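Local coordinates for hypothetical protein MG376 homolog (Mycoplasma pneumoniae, PDB 2HQL) that probably binds single-stranded DNA through a small OB-fold barrel, at residues 13-19 against 31-35. Numbering follows the deposited sequence.
Sequences LEGEIES and VTIKQ
Strands 13-19 and 31-35 pair antiparallel, strongly twisted and coiled: their short axes approach to 4.2 Å at 119°. E16-K34 is a hydrogen-bonded pair (E16 N to K34 O 2.8 Å, K34 N to E16 O 3.0 Å); non-hydrogen-bonded I17-I33 follows. E18 (psi -32°) and S19 both face T32 in a classic beta bulge (E18 N to T32 O 2.6 Å, T32 N to S19 O 2.8 Å). This first OB-fold hairpin coils and bulges, helping strand 9-22 pair with both 28-39 and 69-81. Beta-branched V31, T32 and I33 favour extended backbone. Inside, I17 CG2 meets V31 CG1 (3.7 Å) and I33 (m, m) sets CD1 3.9 Å from I17 CG1. E16, T32 and K34 take the other face; K34 (chi1-chi3 t, t, p) makes a long salt bridge, NZ 3.8 Å from OE2 of E18, which leans toward 31-35. At G15 a CB would clash with K34 O. Q35 NE2 donates to E14 O (2.9 Å, acceptor position less certain); Q35 OE1 accepts a hydrogen bond from N9 ND2 of the second subunit.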
ATOM      1  N   LEU A  13       1.908  -8.293   3.414  1.00 18.97           N
ATOM      2  CA  LEU A  13       2.636  -8.474   2.176  1.00 18.57           C
ATOM      3  C   LEU A  13       3.862  -9.341   2.349  1.00 19.85           C
ATOM      4  O   LEU A  13       4.409  -9.439   3.439  1.00 21.16           O
ATOM      5  CB  LEU A  13       3.057  -7.100   1.663  1.00 16.09           C
ATOM      6  CG  LEU A  13       3.649  -6.889   0.275  1.00 14.80           C
ATOM      7  CD1 LEU A  13       2.598  -7.145  -0.803  1.00 12.02           C
ATOM      8  CD2 LEU A  13       4.150  -5.455   0.207  1.00 13.94           C
ATOM      9  N   GLU A  14       4.300  -9.949   1.252  1.00 22.75           N
ATOM     10  CA  GLU A  14       5.474 -10.812   1.241  1.00 23.39           C
ATOM     11  C   GLU A  14       6.251 -10.660  -0.060  1.00 22.18           C
ATOM     12  O   GLU A  14       5.670 -10.492  -1.124  1.00 24.15           O
ATOM     13  CB  GLU A  14       5.058 -12.276   1.394  1.00 27.59           C
ATOM     14  CG  GLU A  14       6.105 -13.230   0.846  1.00 33.15           C
ATOM     15  CD  GLU A  14       5.653 -14.668   0.812  1.00 37.35           C
ATOM     16  OE1 GLU A  14       4.431 -14.920   0.711  1.00 40.80           O
ATOM     17  OE2 GLU A  14       6.534 -15.551   0.864  1.00 39.40           O
ATOM     18  N   GLY A  15       7.571 -10.728   0.027  1.00 22.08           N
ATOM     19  CA  GLY A  15       8.384 -10.625  -1.167  1.00 20.46           C
ATOM     20  C   GLY A  15       9.816 -11.008  -0.876  1.00 20.58           C
ATOM     21  O   GLY A  15      10.150 -11.396   0.244  1.00 19.98           O
ATOM     22  N   GLU A  16      10.665 -10.895  -1.890  1.00 21.15           N
ATOM     23  CA  GLU A  16      12.078 -11.218  -1.752  1.00 21.30           C
ATOM     24  C   GLU A  16      12.886  -9.957  -1.459  1.00 19.94           C
ATOM     25  O   GLU A  16      12.798  -8.973  -2.188  1.00 20.46           O
ATOM     26  CB  GLU A  16      12.587 -11.889  -3.040  1.00 24.06           C
ATOM     27  CG  GLU A  16      14.108 -11.803  -3.288  1.00 28.65           C
ATOM     28  CD  GLU A  16      14.894 -13.004  -2.788  1.00 29.94           C
ATOM     29  OE1 GLU A  16      14.683 -14.118  -3.312  1.00 32.23           O
ATOM     30  OE2 GLU A  16      15.733 -12.835  -1.875  1.00 32.52           O
ATOM     31  N   ILE A  17      13.666  -9.992  -0.383  1.00 19.78           N
ATOM     32  CA  ILE A  17      14.509  -8.867   0.006  1.00 19.35           C
ATOM     33  C   ILE A  17      15.493  -8.561  -1.126  1.00 21.01           C
ATOM     34  O   ILE A  17      16.271  -9.431  -1.544  1.00 21.40           O
ATOM     35  CB  ILE A  17      15.296  -9.205   1.289  1.00 18.53           C
ATOM     36  CG1 ILE A  17      14.318  -9.678   2.373  1.00 18.45           C
ATOM     37  CG2 ILE A  17      16.112  -7.995   1.736  1.00 14.86           C
ATOM     38  CD1 ILE A  17      14.964 -10.119   3.682  1.00 16.47           C
ATOM     39  N   GLU A  18      15.472  -7.325  -1.617  1.00 20.81           N
ATOM     40  CA  GLU A  18      16.339  -6.929  -2.723  1.00 22.39           C
ATOM     41  C   GLU A  18      17.550  -6.091  -2.315  1.00 22.22           C
ATOM     42  O   GLU A  18      18.608  -6.168  -2.942  1.00 22.13           O
ATOM     43  CB  GLU A  18      15.520  -6.161  -3.760  1.00 23.82           C
ATOM     44  CG  GLU A  18      14.418  -6.978  -4.426  1.00 28.51           C
ATOM     45  CD  GLU A  18      14.962  -8.090  -5.294  1.00 31.71           C
ATOM     46  OE1 GLU A  18      15.826  -7.783  -6.139  1.00 36.22           O
ATOM     47  OE2 GLU A  18      14.532  -9.257  -5.146  1.00 30.83           O
ATOM     48  N   SER A  19      17.376  -5.282  -1.272  1.00 21.79           N
ATOM     49  CA  SER A  19      18.421  -4.412  -0.757  1.00 19.64           C
ATOM     50  C   SER A  19      17.865  -3.767   0.495  1.00 20.69           C
ATOM     51  O   SER A  19      16.679  -3.894   0.778  1.00 19.11           O
ATOM     52  CB  SER A  19      18.768  -3.337  -1.780  1.00 19.10           C
ATOM     53  OG  SER A  19      17.669  -2.482  -1.993  1.00 18.07           O
ATOM     54  N   VAL A  31      14.160  -1.630   4.025  1.00 18.55           N
ATOM     55  CA  VAL A  31      14.313  -2.793   3.172  1.00 19.55           C
ATOM     56  C   VAL A  31      13.456  -2.622   1.907  1.00 19.02           C
ATOM     57  O   VAL A  31      12.383  -2.019   1.939  1.00 17.37           O
ATOM     58  CB  VAL A  31      13.896  -4.089   3.934  1.00 18.62           C
ATOM     59  CG1 VAL A  31      13.943  -5.307   2.993  1.00 16.74           C
ATOM     60  CG2 VAL A  31      14.825  -4.301   5.131  1.00 16.19           C
ATOM     61  N   THR A  32      13.960  -3.123   0.785  1.00 19.28           N
ATOM     62  CA  THR A  32      13.231  -3.057  -0.469  1.00 18.07           C
ATOM     63  C   THR A  32      12.944  -4.476  -0.926  1.00 18.25           C
ATOM     64  O   THR A  32      13.860  -5.286  -1.122  1.00 16.33           O
ATOM     65  CB  THR A  32      14.009  -2.309  -1.540  1.00 18.38           C
ATOM     66  OG1 THR A  32      14.064  -0.923  -1.185  1.00 19.40           O
ATOM     67  CG2 THR A  32      13.313  -2.441  -2.891  1.00 20.38           C
ATOM     68  N   ILE A  33      11.651  -4.744  -1.091  1.00 18.52           N
ATOM     69  CA  ILE A  33      11.116  -6.050  -1.456  1.00 18.72           C
ATOM     70  C   ILE A  33      10.588  -6.132  -2.892  1.00 18.53           C
ATOM     71  O   ILE A  33      10.105  -5.153  -3.449  1.00 17.54           O
ATOM     72  CB  ILE A  33       9.953  -6.413  -0.493  1.00 19.12           C
ATOM     73  CG1 ILE A  33      10.385  -6.226   0.960  1.00 20.87           C
ATOM     74  CG2 ILE A  33       9.499  -7.812  -0.717  1.00 23.51           C
ATOM     75  CD1 ILE A  33      11.587  -7.025   1.381  1.00 19.86           C
ATOM     76  N   LYS A  34      10.679  -7.325  -3.467  1.00 20.67           N
ATOM     77  CA  LYS A  34      10.194  -7.603  -4.815  1.00 20.26           C
ATOM     78  C   LYS A  34       9.091  -8.653  -4.719  1.00 20.42           C
ATOM     79  O   LYS A  34       9.222  -9.643  -3.998  1.00 20.43           O
ATOM     80  CB  LYS A  34      11.314  -8.170  -5.693  1.00 22.61           C
ATOM     81  CG  LYS A  34      10.811  -8.780  -7.011  1.00 25.51           C
ATOM     82  CD  LYS A  34      11.898  -9.534  -7.795  1.00 28.10           C
ATOM     83  CE  LYS A  34      12.339 -10.823  -7.095  1.00 29.94           C
ATOM     84  NZ  LYS A  34      13.380 -11.573  -7.878  1.00 31.27           N
ATOM     85  N   GLN A  35       7.997  -8.431  -5.436  1.00 20.43           N
ATOM     86  CA  GLN A  35       6.899  -9.389  -5.459  1.00 19.71           C
ATOM     87  C   GLN A  35       6.636  -9.640  -6.930  1.00 19.69           C
ATOM     88  O   GLN A  35       6.557  -8.689  -7.697  1.00 19.50           O
ATOM     89  CB  GLN A  35       5.638  -8.813  -4.800  1.00 18.48           C
ATOM     90  CG  GLN A  35       4.535  -9.850  -4.612  1.00 18.86           C
ATOM     91  CD  GLN A  35       3.346  -9.344  -3.818  1.00 19.45           C
ATOM     92  OE1 GLN A  35       2.457  -8.670  -4.351  1.00 19.01           O
ATOM     93  NE2 GLN A  35       3.329  -9.665  -2.528  1.00 20.93           N
TER